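Lin0431 protein (Listeria innocua, PDB 3LD7) is of unknown function but contains a domain of the NusG domain II family. Local coordinates at residues Q32-G37 with Y42-V47. Sequence-based numbering, arbitrary orientation.
Sequences QFTIKG and YNLMEV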
loop_
_atom_site.group_PDB
_atom_site.type_symbol
_atom_site.label_atom_id
_atom_site.label_comp_id
_atom_site.label_asym_id
_atom_site.label_seq_id
_atom_site.Cartn_x
_atom_site.Cartn_y
_atom_site.Cartn_z
ATOM N N GLN A 32 -8.001 -7.465 0.080
ATOM C CA GLN A 32 -7.933 -6.355 1.007
ATOM C C GLN A 32 -7.377 -6.822 2.332
ATOM O O GLN A 32 -7.698 -7.919 2.809
ATOM C CB GLN A 32 -9.298 -5.709 1.180
ATOM C CG GLN A 32 -9.751 -5.043 -0.119
ATOM C CD GLN A 32 -11.174 -4.536 -0.095
ATOM O OE1 GLN A 32 -11.698 -4.161 0.956
ATOM N NE2 GLN A 32 -11.820 -4.531 -1.269
ATOM N N PHE A 33 -6.541 -5.987 2.939
ATOM C CA PHE A 33 -6.070 -6.296 4.289
ATOM C C PHE A 33 -5.948 -5.004 5.068
ATOM O O PHE A 33 -5.721 -3.947 4.473
ATOM C CB PHE A 33 -4.763 -7.136 4.289
ATOM C CG PHE A 33 -3.568 -6.446 3.673
ATOM C CD1 PHE A 33 -3.353 -6.465 2.307
ATOM C CD2 PHE A 33 -2.657 -5.762 4.483
ATOM C CE1 PHE A 33 -2.223 -5.827 1.744
ATOM C CE2 PHE A 33 -1.551 -5.131 3.931
ATOM C CZ PHE A 33 -1.339 -5.157 2.552
ATOM N N THR A 34 -6.139 -5.078 6.381
ATOM C CA THR A 34 -6.063 -3.888 7.222
ATOM C C THR A 34 -4.801 -3.870 8.059
ATOM O O THR A 34 -4.458 -4.856 8.717
ATOM C CB THR A 34 -7.283 -3.790 8.142
ATOM O OG1 THR A 34 -8.471 -3.744 7.343
ATOM C CG2 THR A 34 -7.219 -2.552 9.001
ATOM N N ILE A 35 -4.100 -2.741 8.015
ATOM C CA ILE A 35 -2.979 -2.497 8.909
ATOM C C ILE A 35 -3.508 -1.736 10.097
ATOM O O ILE A 35 -4.065 -0.638 9.958
ATOM C CB ILE A 35 -1.892 -1.654 8.216
ATOM C CG1 ILE A 35 -1.413 -2.376 6.974
ATOM C CG2 ILE A 35 -0.748 -1.365 9.184
ATOM C CD1 ILE A 35 -0.462 -1.547 6.162
ATOM N N LYS A 36 -3.390 -2.342 11.267
ATOM C CA LYS A 36 -3.918 -1.712 12.463
ATOM C C LYS A 36 -2.818 -1.073 13.266
ATOM O O LYS A 36 -1.781 -1.681 13.576
ATOM C CB LYS A 36 -4.691 -2.714 13.310
ATOM C CG LYS A 36 -5.995 -3.099 12.636
ATOM C CD LYS A 36 -6.742 -4.187 13.385
ATOM C CE LYS A 36 -8.145 -4.346 12.813
ATOM N NZ LYS A 36 -8.862 -3.028 12.795
ATOM N N GLY A 37 -3.057 0.168 13.620
ATOM C CA GLY A 37 -2.067 0.855 14.373
ATOM C C GLY A 37 -2.419 0.909 15.811
ATOM O O GLY A 37 -3.289 0.177 16.343
ATOM N N TYR A 42 -6.191 2.920 11.479
ATOM C CA TYR A 42 -6.151 1.824 10.530
ATOM C C TYR A 42 -5.913 2.320 9.117
ATOM O O TYR A 42 -6.151 3.487 8.806
ATOM C CB TYR A 42 -7.460 0.999 10.569
ATOM C CG TYR A 42 -8.619 1.689 9.876
ATOM C CD1 TYR A 42 -9.376 2.631 10.545
ATOM C CD2 TYR A 42 -8.947 1.395 8.559
ATOM C CE1 TYR A 42 -10.416 3.292 9.928
ATOM C CE2 TYR A 42 -9.992 2.043 7.924
ATOM C CZ TYR A 42 -10.733 2.991 8.625
ATOM O OH TYR A 42 -11.783 3.655 8.024
ATOM N N ASN A 43 -5.462 1.410 8.261
ATOM C CA ASN A 43 -5.413 1.633 6.816
ATOM C C ASN A 43 -5.885 0.377 6.148
ATOM O O ASN A 43 -5.307 -0.708 6.361
ATOM C CB ASN A 43 -3.988 1.962 6.300
ATOM C CG ASN A 43 -3.445 3.277 6.865
ATOM O OD1 ASN A 43 -3.482 4.355 6.219
ATOM N ND2 ASN A 43 -2.931 3.196 8.031
ATOM N N LEU A 44 -6.923 0.520 5.335
ATOM C CA LEU A 44 -7.449 -0.594 4.555
ATOM C C LEU A 44 -6.744 -0.601 3.214
ATOM O O LEU A 44 -6.928 0.309 2.397
ATOM C CB LEU A 44 -8.946 -0.440 4.376
ATOM C CG LEU A 44 -9.668 -1.554 3.621
ATOM C CD1 LEU A 44 -9.400 -2.929 4.228
ATOM C CD2 LEU A 44 -11.138 -1.237 3.616
HETATM N N MSE A 45 -5.879 -1.597 3.022
HETATM C CA MSE A 45 -5.102 -1.742 1.802
HETATM C C MSE A 45 -5.867 -2.587 0.810
HETATM O O MSE A 45 -6.561 -3.530 1.198
HETATM C CB MSE A 45 -3.781 -2.460 2.129
HETATM C CG MSE A 45 -3.014 -1.819 3.289
HETATM SE SE MSE A 45 -2.645 0.076 3.081
HETATM C CE MSE A 45 -1.807 0.006 1.291
ATOM N N GLU A 46 -5.703 -2.275 -0.469
ATOM C CA GLU A 46 -6.404 -3.000 -1.515
ATOM C C GLU A 46 -5.457 -3.256 -2.659
ATOM O O GLU A 46 -4.826 -2.332 -3.176
ATOM C CB GLU A 46 -7.627 -2.201 -2.009
ATOM C CG GLU A 46 -8.436 -2.945 -3.060
ATOM C CD GLU A 46 -9.625 -2.136 -3.571
ATOM O OE1 GLU A 46 -9.763 -0.957 -3.176
ATOM O OE2 GLU A 46 -10.430 -2.682 -4.352
ATOM N N VAL A 47 -5.378 -4.518 -3.070
ATOM C CA VAL A 47 -4.678 -4.885 -4.279
ATOM C C VAL A 47 -5.729 -5.383 -5.247
ATOM O O VAL A 47 -6.502 -6.275 -4.925
ATOM C CB VAL A 47 -3.632 -5.982 -4.005
ATOM C CG1 VAL A 47 -2.957 -6.404 -5.292
ATOM C CG2 VAL A 47 -2.598 -5.446 -3.005
#
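F33 and M45 face each other as a hydrogen-bonded pair of two antiparallel strands, 32-36 and 42-47. M45 N donates to F33 O at 2.8 Å, and F33 N returns a bond to M45 O at 3.0 Å. I35 and N43 form the next such pair, with I35 N to N43 O at 2.9 Å. Q32-E46, T34-L44 and K36-Y42 are the non-hydrogen-bonded pairs between and beyond them. The N-to-C directions of the two short segments make an angle of 154°.

F33, I35, N43 and M45 project from one face of the sheet. The phenyl ring of F33 leans across the strand boundary, because chi1 of 63° sets CG between the backbone N and the carbonyl carbon. M45 CB lies over one ring face, 3.7 Å from the F33 centroid, in a CH-pi contact. R20 makes a cation-pi contact with the same ring. M45, a selenomethionine, sets its CG 3.9 Å from I35 CD1. I35 also touches V84, and M45 touches V86, both on strand 84-90.

On the other face, L44 CD1 comes within 3.4 Å of T34 OG1. T34 CG2 reaches Y42 CB at 3.9 Å. Q32 lies alongside E46, with their CG atoms 3.8 Å apart. E46 OE1 forms a salt bridge with R53, and Y42 OH bonds E56, both on strand 51-57.

This is a beta hairpin. Its second strand is the middle one of an antiparallel three-stranded sheet, and its mostly apolar face packs against the four-stranded sheet of this NusG domain II-like fold.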